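Local coordinates for protein TarM (Staphylococcus aureus subsp. aureus 21178, PDB 4X7M) that is a GT-B-type protein of the glycosyl transferase group 1 family, seen here with UDP bound in its C-terminal Rossmann-like domain, at residues D160-Y165 with I181-G186; S325-T330 with F352-E357; T399-G404 with F422-G427. The protein carries 1 engineered substitution. All blocks are in the same frame, centred on the assembly; numbering follows the deposited sequence.

Contact 1 (D160-Y165 with I181-G186)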
loop_
_atom_site.group_PDB
_atom_site.type_symbol
_atom_site.label_atom_id
_atom_site.label_comp_id
_atom_site.label_asym_id
_atom_site.label_seq_id
_atom_site.Cartn_x
_atom_site.Cartn_y
_atom_site.Cartn_z
ATOM N N ASP A 160 -6.005 -24.040 -22.167
ATOM C CA ASP A 160 -6.921 -22.904 -21.979
ATOM C C ASP A 160 -6.195 -21.538 -21.993
ATOM O O ASP A 160 -6.828 -20.501 -21.762
ATOM C CB ASP A 160 -7.745 -23.077 -20.684
ATOM C CG ASP A 160 -8.886 -24.083 -20.742
ATOM O OD1 ASP A 160 -8.858 -24.974 -21.628
ATOM O OD2 ASP A 160 -9.796 -23.994 -19.886
ATOM N N ASN A 161 -4.875 -21.547 -22.287
ATOM C CA ASN A 161 -3.983 -20.382 -22.388
ATOM C C ASN A 161 -3.744 -19.586 -21.103
ATOM O O ASN A 161 -3.545 -18.366 -21.146
ATOM C CB ASN A 161 -4.308 -19.488 -23.598
ATOM C CG ASN A 161 -3.084 -18.992 -24.331
ATOM O OD1 ASN A 161 -2.150 -19.749 -24.621
ATOM N ND2 ASN A 161 -3.088 -17.717 -24.690
ATOM N N LYS A 162 -3.734 -20.291 -19.963
ATOM C CA LYS A 162 -3.441 -19.702 -18.654
ATOM C C LYS A 162 -2.051 -20.197 -18.239
ATOM O O LYS A 162 -1.679 -21.317 -18.593
ATOM C CB LYS A 162 -4.473 -20.131 -17.579
ATOM C CG LYS A 162 -5.945 -19.850 -17.883
ATOM C CD LYS A 162 -6.849 -20.647 -16.931
ATOM C CE LYS A 162 -8.308 -20.638 -17.319
ATOM N NZ LYS A 162 -9.106 -21.555 -16.461
ATOM N N VAL A 163 -1.294 -19.378 -17.473
ATOM C CA VAL A 163 0.048 -19.730 -16.973
ATOM C C VAL A 163 -0.080 -20.889 -15.975
ATOM O O VAL A 163 -0.882 -20.815 -15.043
ATOM C CB VAL A 163 0.802 -18.519 -16.342
ATOM C CG1 VAL A 163 2.150 -18.941 -15.755
ATOM C CG2 VAL A 163 0.991 -17.392 -17.356
ATOM N N CYS A 164 0.692 -21.952 -16.189
ATOM C CA CYS A 164 0.676 -23.113 -15.313
ATOM C C CYS A 164 2.042 -23.354 -14.656
ATOM O O CYS A 164 2.134 -24.174 -13.734
ATOM C CB CYS A 164 0.169 -24.351 -16.052
ATOM S SG CYS A 164 1.205 -24.867 -17.445
ATOM N N TYR A 165 3.095 -22.627 -15.103
ATOM C CA TYR A 165 4.461 -22.795 -14.591
ATOM C C TYR A 165 5.346 -21.573 -14.911
ATOM O O TYR A 165 5.231 -21.001 -15.993
ATOM C CB TYR A 165 5.037 -24.101 -15.175
ATOM C CG TYR A 165 6.419 -24.519 -14.727
ATOM C CD1 TYR A 165 6.603 -25.239 -13.551
ATOM C CD2 TYR A 165 7.518 -24.347 -15.555
ATOM C CE1 TYR A 165 7.869 -25.655 -13.144
ATOM C CE2 TYR A 165 8.780 -24.809 -15.188
ATOM C CZ TYR A 165 8.955 -25.453 -13.976
ATOM O OH TYR A 165 10.194 -25.935 -13.625
ATOM N N ILE A 181 1.851 -23.076 -11.100
ATOM C CA ILE A 181 0.767 -22.114 -10.916
ATOM C C ILE A 181 -0.559 -22.843 -11.179
ATOM O O ILE A 181 -0.688 -23.524 -12.198
ATOM C CB ILE A 181 0.978 -20.860 -11.843
ATOM C CG1 ILE A 181 2.391 -20.180 -11.685
ATOM C CG2 ILE A 181 -0.182 -19.850 -11.771
ATOM C CD1 ILE A 181 2.805 -19.573 -10.263
ATOM N N ASN A 182 -1.527 -22.738 -10.251
ATOM C CA ASN A 182 -2.834 -23.373 -10.449
ATOM C C ASN A 182 -3.579 -22.464 -11.405
ATOM O O ASN A 182 -3.922 -21.337 -11.046
ATOM C CB ASN A 182 -3.610 -23.531 -9.135
ATOM C CG ASN A 182 -4.354 -24.838 -8.950
ATOM O OD1 ASN A 182 -4.230 -25.485 -7.909
ATOM N ND2 ASN A 182 -5.080 -25.300 -9.963
ATOM N N ALA A 183 -3.753 -22.952 -12.646
ATOM C CA ALA A 183 -4.390 -22.287 -13.783
ATOM C C ALA A 183 -5.610 -21.431 -13.436
ATOM O O ALA A 183 -5.607 -20.223 -13.689
ATOM C CB ALA A 183 -4.751 -23.318 -14.844
ATOM N N ASN A 184 -6.619 -22.058 -12.818
ATOM C CA ASN A 184 -7.905 -21.476 -12.429
ATOM C C ASN A 184 -7.840 -20.194 -11.580
ATOM O O ASN A 184 -8.445 -19.193 -11.973
ATOM C CB ASN A 184 -8.809 -22.532 -11.773
ATOM C CG ASN A 184 -8.935 -23.835 -12.534
ATOM O OD1 ASN A 184 -8.875 -24.917 -11.942
ATOM N ND2 ASN A 184 -9.102 -23.772 -13.858
ATOM N N ASN A 185 -7.119 -20.215 -10.432
ATOM C CA ASN A 185 -7.017 -19.049 -9.529
ATOM C C ASN A 185 -5.729 -18.220 -9.668
ATOM O O ASN A 185 -5.749 -17.014 -9.412
ATOM C CB ASN A 185 -7.260 -19.453 -8.053
ATOM C CG ASN A 185 -6.384 -20.581 -7.520
ATOM O OD1 ASN A 185 -5.471 -21.090 -8.189
ATOM N ND2 ASN A 185 -6.650 -20.999 -6.289
ATOM N N GLY A 186 -4.638 -18.878 -10.057
ATOM C CA GLY A 186 -3.326 -18.261 -10.211
ATOM C C GLY A 186 -2.457 -18.429 -8.980
ATOM O O GLY A 186 -1.466 -17.709 -8.826
#

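Contact 2 (S325-T330 with F352-E357). With UDP (uridine-5'-diphosphate), chain C.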
loop_
_atom_site.group_PDB
_atom_site.type_symbol
_atom_site.label_atom_id
_atom_site.label_comp_id
_atom_site.label_asym_id
_atom_site.label_seq_id
_atom_site.Cartn_x
_atom_site.Cartn_y
_atom_site.Cartn_z
ATOM N N SER A 325 -8.521 12.833 -0.422
ATOM C CA SER A 325 -8.467 11.390 -0.185
ATOM C C SER A 325 -8.464 10.649 -1.509
ATOM O O SER A 325 -8.592 11.261 -2.577
ATOM C CB SER A 325 -9.700 10.953 0.608
ATOM O OG SER A 325 -10.867 11.096 -0.188
ATOM N N ARG A 326 -8.413 9.317 -1.428
ATOM C CA ARG A 326 -8.623 8.439 -2.576
ATOM C C ARG A 326 -10.157 8.394 -2.725
ATOM O O ARG A 326 -10.880 8.171 -1.745
ATOM C CB ARG A 326 -8.100 7.018 -2.287
ATOM C CG ARG A 326 -6.585 6.915 -2.024
ATOM C CD ARG A 326 -6.165 5.514 -1.574
ATOM N NE ARG A 326 -6.826 5.123 -0.326
ATOM C CZ ARG A 326 -7.732 4.155 -0.208
ATOM N NH1 ARG A 326 -8.071 3.416 -1.261
ATOM N NH2 ARG A 326 -8.308 3.918 0.964
ATOM N N MET A 327 -10.651 8.662 -3.923
ATOM C CA MET A 327 -12.073 8.638 -4.254
ATOM C C MET A 327 -12.610 7.189 -4.190
ATOM O O MET A 327 -12.899 6.613 -5.236
ATOM C CB MET A 327 -12.243 9.175 -5.664
ATOM C CG MET A 327 -13.201 10.263 -5.775
ATOM S SD MET A 327 -12.283 11.763 -5.919
ATOM C CE MET A 327 -13.395 12.678 -6.785
ATOM N N VAL A 328 -12.784 6.620 -2.962
ATOM C CA VAL A 328 -13.242 5.236 -2.730
ATOM C C VAL A 328 -14.529 5.130 -1.917
ATOM O O VAL A 328 -14.857 6.069 -1.192
ATOM C CB VAL A 328 -12.109 4.334 -2.169
ATOM C CG1 VAL A 328 -10.914 4.279 -3.122
ATOM C CG2 VAL A 328 -11.689 4.738 -0.748
ATOM N N PRO A 329 -15.306 4.020 -2.028
ATOM C CA PRO A 329 -16.590 3.938 -1.278
ATOM C C PRO A 329 -16.573 4.163 0.234
ATOM O O PRO A 329 -17.507 4.785 0.711
ATOM C CB PRO A 329 -17.146 2.560 -1.646
ATOM C CG PRO A 329 -16.514 2.246 -2.970
ATOM C CD PRO A 329 -15.116 2.823 -2.878
ATOM N N THR A 330 -15.540 3.696 0.980
ATOM C CA THR A 330 -15.448 3.848 2.467
ATOM C C THR A 330 -15.400 5.320 2.939
ATOM O O THR A 330 -15.840 5.612 4.061
ATOM C CB THR A 330 -14.266 3.052 3.060
ATOM O OG1 THR A 330 -13.061 3.473 2.416
ATOM C CG2 THR A 330 -14.409 1.546 2.917
ATOM N N PHE A 352 -16.755 23.843 -2.118
ATOM C CA PHE A 352 -16.199 22.551 -1.730
ATOM C C PHE A 352 -15.155 22.111 -2.753
ATOM O O PHE A 352 -15.456 22.052 -3.946
ATOM C CB PHE A 352 -17.320 21.507 -1.573
ATOM C CG PHE A 352 -18.183 21.711 -0.351
ATOM C CD1 PHE A 352 -19.251 22.597 -0.375
ATOM C CD2 PHE A 352 -17.928 21.015 0.826
ATOM C CE1 PHE A 352 -20.045 22.786 0.753
ATOM C CE2 PHE A 352 -18.724 21.213 1.958
ATOM C CZ PHE A 352 -19.776 22.096 1.909
ATOM N N HIS A 353 -13.917 21.847 -2.283
ATOM C CA HIS A 353 -12.765 21.397 -3.081
ATOM C C HIS A 353 -12.415 19.960 -2.723
ATOM O O HIS A 353 -11.916 19.699 -1.620
ATOM C CB HIS A 353 -11.539 22.306 -2.853
ATOM C CG HIS A 353 -11.602 23.623 -3.544
ATOM N ND1 HIS A 353 -12.805 24.229 -3.837
ATOM C CD2 HIS A 353 -10.594 24.435 -3.933
ATOM C CE1 HIS A 353 -12.493 25.382 -4.405
ATOM N NE2 HIS A 353 -11.175 25.549 -4.477
ATOM N N ILE A 354 -12.683 19.028 -3.652
ATOM C CA ILE A 354 -12.418 17.611 -3.447
ATOM C C ILE A 354 -11.306 17.128 -4.337
ATOM O O ILE A 354 -11.470 17.051 -5.560
ATOM C CB ILE A 354 -13.697 16.709 -3.500
ATOM C CG1 ILE A 354 -14.800 17.215 -2.548
ATOM C CG2 ILE A 354 -13.349 15.235 -3.200
ATOM C CD1 ILE A 354 -16.148 17.154 -3.122
ATOM N N TYR A 355 -10.162 16.802 -3.701
ATOM C CA TYR A 355 -8.959 16.291 -4.348
ATOM C C TYR A 355 -8.915 14.788 -4.258
ATOM O O TYR A 355 -9.383 14.194 -3.264
ATOM C CB TYR A 355 -7.695 16.907 -3.732
ATOM C CG TYR A 355 -7.527 18.363 -4.084
ATOM C CD1 TYR A 355 -8.144 19.357 -3.331
ATOM C CD2 TYR A 355 -6.801 18.749 -5.211
ATOM C CE1 TYR A 355 -8.022 20.703 -3.673
ATOM C CE2 TYR A 355 -6.653 20.092 -5.552
ATOM C CZ TYR A 355 -7.272 21.068 -4.782
ATOM O OH TYR A 355 -7.131 22.397 -5.102
ATOM N N GLY A 356 -8.364 14.192 -5.307
ATOM C CA GLY A 356 -8.186 12.757 -5.429
ATOM C C GLY A 356 -8.783 12.157 -6.663
ATOM O O GLY A 356 -9.426 12.847 -7.461
ATOM N N GLU A 357 -8.551 10.848 -6.799
ATOM C CA GLU A 357 -9.079 9.979 -7.855
ATOM C C GLU A 357 -9.403 8.568 -7.364
ATOM O O GLU A 357 -8.899 8.152 -6.305
ATOM C CB GLU A 357 -8.272 10.017 -9.161
ATOM C CG GLU A 357 -6.799 9.742 -9.071
ATOM C CD GLU A 357 -6.047 10.469 -10.168
ATOM O OE1 GLU A 357 -6.643 11.375 -10.801
ATOM O OE2 GLU A 357 -4.839 10.178 -10.348
HETATM N N1 UDP C . -3.493 12.054 -1.023
HETATM C C2 UDP C . -2.777 12.944 -1.815
HETATM N N3 UDP C . -3.463 13.425 -2.912
HETATM C C4 UDP C . -4.735 13.059 -3.329
HETATM C C5 UDP C . -5.376 12.078 -2.505
HETATM C C6 UDP C . -4.759 11.629 -1.394
HETATM O O2 UDP C . -1.597 13.204 -1.638
HETATM O O4 UDP C . -5.226 13.583 -4.344
HETATM C "C1'" UDP C . -2.906 11.603 0.282
HETATM C "C2'" UDP C . -3.186 12.519 1.472
HETATM O "O2'" UDP C . -2.323 13.643 1.550
HETATM C "C3'" UDP C . -2.908 11.554 2.626
HETATM C "C4'" UDP C . -3.454 10.230 2.098
HETATM O "O4'" UDP C . -3.489 10.364 0.652
HETATM O "O3'" UDP C . -1.514 11.392 2.873
HETATM C "C5'" UDP C . -4.797 9.803 2.644
HETATM O "O5'" UDP C . -4.721 9.413 4.049
HETATM P PA UDP C . -5.931 8.735 4.868
HETATM O O1A UDP C . -6.940 9.746 5.274
HETATM O O2A UDP C . -5.451 7.975 6.119
HETATM O O3A UDP C . -6.622 7.708 3.916
HETATM P PB UDP C . -6.194 6.411 3.079
HETATM O O1B UDP C . -7.438 5.535 3.035
HETATM O O2B UDP C . -5.732 6.849 1.687
HETATM O O3B UDP C . -5.104 5.687 3.745
HETATM O O HOH W 1 -6.649 10.026 -5.098
#

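Contact 3 (T399-G404 with F422-G427)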
loop_
_atom_site.group_PDB
_atom_site.type_symbol
_atom_site.label_atom_id
_atom_site.label_comp_id
_atom_site.label_asym_id
_atom_site.label_seq_id
_atom_site.Cartn_x
_atom_site.Cartn_y
_atom_site.Cartn_z
ATOM N N THR A 399 -16.443 12.484 5.739
ATOM C CA THR A 399 -17.695 11.714 5.782
ATOM C C THR A 399 -17.372 10.237 5.838
ATOM O O THR A 399 -18.272 9.409 5.784
ATOM C CB THR A 399 -18.604 12.000 4.582
ATOM O OG1 THR A 399 -17.853 11.947 3.363
ATOM C CG2 THR A 399 -19.347 13.289 4.727
ATOM N N SER A 400 -16.087 9.906 5.917
ATOM C CA SER A 400 -15.590 8.537 5.937
ATOM C C SER A 400 -16.246 7.724 7.054
ATOM O O SER A 400 -16.455 8.245 8.152
ATOM C CB SER A 400 -14.073 8.533 6.065
ATOM O OG SER A 400 -13.569 7.233 5.829
ATOM N N GLN A 401 -16.618 6.465 6.742
ATOM C CA GLN A 401 -17.306 5.528 7.648
ATOM C C GLN A 401 -16.345 4.591 8.350
ATOM O O GLN A 401 -16.644 4.106 9.447
ATOM C CB GLN A 401 -18.310 4.681 6.862
ATOM C CG GLN A 401 -19.532 5.431 6.395
ATOM C CD GLN A 401 -20.201 6.173 7.521
ATOM O OE1 GLN A 401 -20.616 5.562 8.514
ATOM N NE2 GLN A 401 -20.308 7.502 7.394
ATOM N N TYR A 402 -15.216 4.287 7.691
ATOM C CA TYR A 402 -14.230 3.348 8.218
ATOM C C TYR A 402 -12.860 3.958 8.111
ATOM O O TYR A 402 -12.559 4.584 7.084
ATOM C CB TYR A 402 -14.295 2.005 7.472
ATOM C CG TYR A 402 -15.690 1.448 7.369
ATOM C CD1 TYR A 402 -16.271 0.760 8.438
ATOM C CD2 TYR A 402 -16.456 1.645 6.224
ATOM C CE1 TYR A 402 -17.575 0.284 8.366
ATOM C CE2 TYR A 402 -17.757 1.160 6.139
ATOM C CZ TYR A 402 -18.309 0.473 7.210
ATOM O OH TYR A 402 -19.598 -0.002 7.141
ATOM N N GLU A 403 -12.013 3.746 9.158
ATOM C CA GLU A 403 -10.642 4.259 9.261
ATOM C C GLU A 403 -9.870 3.514 10.360
ATOM O O GLU A 403 -10.475 2.986 11.286
ATOM C CB GLU A 403 -10.720 5.749 9.633
ATOM C CG GLU A 403 -9.861 6.672 8.818
ATOM C CD GLU A 403 -10.290 6.934 7.391
ATOM O OE1 GLU A 403 -11.405 7.466 7.203
ATOM O OE2 GLU A 403 -9.488 6.679 6.465
ATOM N N GLY A 404 -8.541 3.502 10.266
ATOM C CA GLY A 404 -7.667 2.950 11.304
ATOM C C GLY A 404 -7.245 4.079 12.229
ATOM O O GLY A 404 -7.135 3.902 13.449
ATOM N N PHE A 422 -17.386 12.844 10.905
ATOM C CA PHE A 422 -18.256 11.844 11.477
ATOM C C PHE A 422 -17.456 11.076 12.556
ATOM O O PHE A 422 -16.297 10.697 12.318
ATOM C CB PHE A 422 -18.769 10.917 10.373
ATOM C CG PHE A 422 -19.946 11.493 9.623
ATOM C CD1 PHE A 422 -20.860 12.337 10.259
ATOM C CD2 PHE A 422 -20.184 11.141 8.303
ATOM C CE1 PHE A 422 -21.939 12.875 9.562
ATOM C CE2 PHE A 422 -21.282 11.655 7.621
ATOM C CZ PHE A 422 -22.144 12.530 8.251
ATOM N N ASP A 423 -18.048 10.909 13.755
ATOM C CA ASP A 423 -17.411 10.220 14.884
ATOM C C ASP A 423 -17.448 8.709 14.630
ATOM O O ASP A 423 -18.300 8.007 15.140
ATOM C CB ASP A 423 -18.082 10.621 16.210
ATOM C CG ASP A 423 -17.322 10.263 17.450
ATOM O OD1 ASP A 423 -16.220 9.713 17.324
ATOM O OD2 ASP A 423 -17.822 10.556 18.555
ATOM N N ILE A 424 -16.497 8.220 13.814
ATOM C CA ILE A 424 -16.423 6.824 13.410
ATOM C C ILE A 424 -15.353 6.008 14.124
ATOM O O ILE A 424 -14.529 6.538 14.888
ATOM C CB ILE A 424 -16.366 6.662 11.855
ATOM C CG1 ILE A 424 -15.201 7.396 11.211
ATOM C CG2 ILE A 424 -17.709 7.037 11.214
ATOM C CD1 ILE A 424 -13.955 6.551 10.919
ATOM N N LYS A 425 -15.421 4.707 13.888
ATOM C CA LYS A 425 -14.451 3.739 14.320
ATOM C C LYS A 425 -13.459 3.611 13.143
ATOM O O LYS A 425 -13.883 3.165 12.093
ATOM C CB LYS A 425 -15.158 2.390 14.595
ATOM C CG LYS A 425 -15.883 2.363 15.921
ATOM C CD LYS A 425 -16.467 1.020 16.250
ATOM C CE LYS A 425 -17.211 1.045 17.584
ATOM N NZ LYS A 425 -16.313 1.416 18.742
ATOM N N TYR A 426 -12.192 4.063 13.248
ATOM C CA TYR A 426 -11.529 4.645 14.419
ATOM C C TYR A 426 -10.723 5.867 14.038
ATOM O O TYR A 426 -10.344 5.993 12.900
ATOM C CB TYR A 426 -10.604 3.619 15.074
ATOM C CG TYR A 426 -11.311 2.368 15.537
ATOM C CD1 TYR A 426 -12.051 2.354 16.721
ATOM C CD2 TYR A 426 -11.271 1.206 14.779
ATOM C CE1 TYR A 426 -12.688 1.199 17.159
ATOM C CE2 TYR A 426 -11.934 0.050 15.196
ATOM C CZ TYR A 426 -12.608 0.043 16.403
ATOM O OH TYR A 426 -13.226 -1.085 16.847
ATOM N N GLY A 427 -10.446 6.753 14.996
ATOM C CA GLY A 427 -9.615 7.916 14.705
ATOM C C GLY A 427 -10.141 9.295 15.044
ATOM O O GLY A 427 -9.568 9.926 15.926
HETATM O O HOH W 2 -15.176 10.186 9.466
#

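Contact 1 (D160-Y165 with I181-G186)
Lys162 lies along the turn of the partner segment, its methylene chain extended and running beside Ala183. CD is the closest point of the aliphatic part, 3.5 Å from Ala183 O and 4.0 Å from Ala183 CB. Farther out, the Lys162 and Asn184 side chains cross at a slant, bringing Lys162 NZ to 3.4 Å from ND2 of Asn184; both are donors, so the approach is no hydrogen bond. Val163 meets Ile181 chiefly through its carbonyl O, which touches the CG2 branch of Ile181 at 3.5 Å, while CG1 of Val163 and CG1 of Ile181 make a looser apolar contact. Ile181 CG2, anti to its own backbone N, is the branch that lies against this carbonyl.

At Cys164 the polar link is made: Ile181 N donates to Cys164 O over 2.9 Å. The N-H points almost straight at the oxygen (174°) but comes from above the carbonyl plane. Cys164 CA also approaches Ile181 O at 3.4 Å in a CA-H...O contact; the cysteine side chain sets off away from the partner segment, although CB still touches it. On the opposite neighbour, strand 150-157, Cys164 and Tyr165 both face Thr156, which makes a classic beta bulge. The contact closes the open end of a surface beta hairpin, strands 163-169 and 175-182, within a long antiparallel meander.

Contact 2 (S325-T330 with F352-E357)
Arg326 grips the terminal phosphate of UDP with two neighbouring N-H groups. NE donates to O2B over 2.9 Å and NH2 to O1B over 2.8 Å, the latter nearly straight at 172°, and PB sits at the guanidinium edge in its plane. This forked hold fixes the rotation of the flat group. A bend at chi3 (-61°) turns the end of the chain to this position, and Lys331 adds a further donor to UDP.

Behind the arginine, the backbones are tied together. Met327 N donates to Glu357 O at 3.0 Å from well above the carbonyl plane, and Ser325 N makes a longer bond of 3.3 Å to Tyr355 O. Water 1 accepts from Glu357 N at 2.7 Å and donates weakly to Ser325 O. The same Ser325 O receives a CA-H...O contact from Gly356; Gly356 CA in turn lies 3.3 Å from UDP O4, so the bare backbone borders the uracil.

Packing takes over on the far side of the loop. The Met327 chain, bent at chi2, lays SD 3.4 Å from Gly356 O, and CE reaches loosely toward Ile354 CG2, with Leu379 and Ile333 also touching the methionine. The loops after strands 320-324 and 351-355 thus form part of the nucleotide pocket: one supplies a cationic grip that probably offsets the diphosphate charge, the other a piece of glycine backbone beside the base.

Contact 3 (T399-G404 with F422-G427)
Ile424 is wedged beneath the bend of the 399-404 loop, where the contact is tightly packed. Its CG1 and CG2 branches both reach Ser400 O, CG1 at 3.4 Å, and CB lies 3.5 Å from Gln401 O. Placing CG1 between the backbone N and the carbonyl carbon (chi1 57°) lets CD1 run on to Glu403 CB, 3.6 Å away. Phe422 fills the other buried end: its ring lies alongside Thr399, CE2 at 3.8 Å from Thr399 CG2, with Thr399 O in the ring plane at the edge. That oxygen is taken by Gln401 NE2, whose amide is inclined by 63° to the ring; the glutamine is poorly ordered, though its OE1 is hydrogen-bonded to Asn443. Water 2 bridges the two backbones, donating to both Ser400 O and Phe422 O.

The two segments leave the carboxyl ends of adjacent parallel strands, 395-398 and 419-422, joined through helix 407-414 in a beta-alpha-beta crossover, so they lie at the loop rim of a Rossmann-like sheet, with Glu403 of the first segment next to UDP. Here Glu403 turns its carboxylate from the partner segment: Ser400 OG donates to OE1 on the syn side at 2.6 Å, and OE2 forms a salt bridge with Lys331.

Still buried is the backbone bond beyond it, in which the nitrogen of the cis peptide joining Lys425 to Tyr426 donates to Glu403 O, Tyr426 N lying 2.8 Å away with a bent N-H (150°). Lys425, by contrast, is exposed and packs little on the other segment; its CB instead covers one face of the Tyr426 ring, and NZ and Tyr426 OH both reach Asp289 OD2.

How the contacts relate
Along the chain the three contacts follow in series, but in space they separate into one outlying contact and a pair. Contact 1 belongs to the ten-strand antiparallel sheet, its centre about 36 Å from that of contact 2 and about 40 Å from that of contact 3, well separated from both. Contacts 2 and 3 share the six-strand parallel sheet of the C-terminal domain, their centres about 15 Å apart. They meet where Thr330 O probably accepts a hydrogen bond from Gln401 N at 2.9 Å, and Thr330 CG2 packs on Tyr402. Contact 2 holds UDP directly and contact 3 comes near it through Glu403, so loops at the carboxyl ends of one sheet's strands gather round the nucleotide, while the antiparallel sheet is a separate extension.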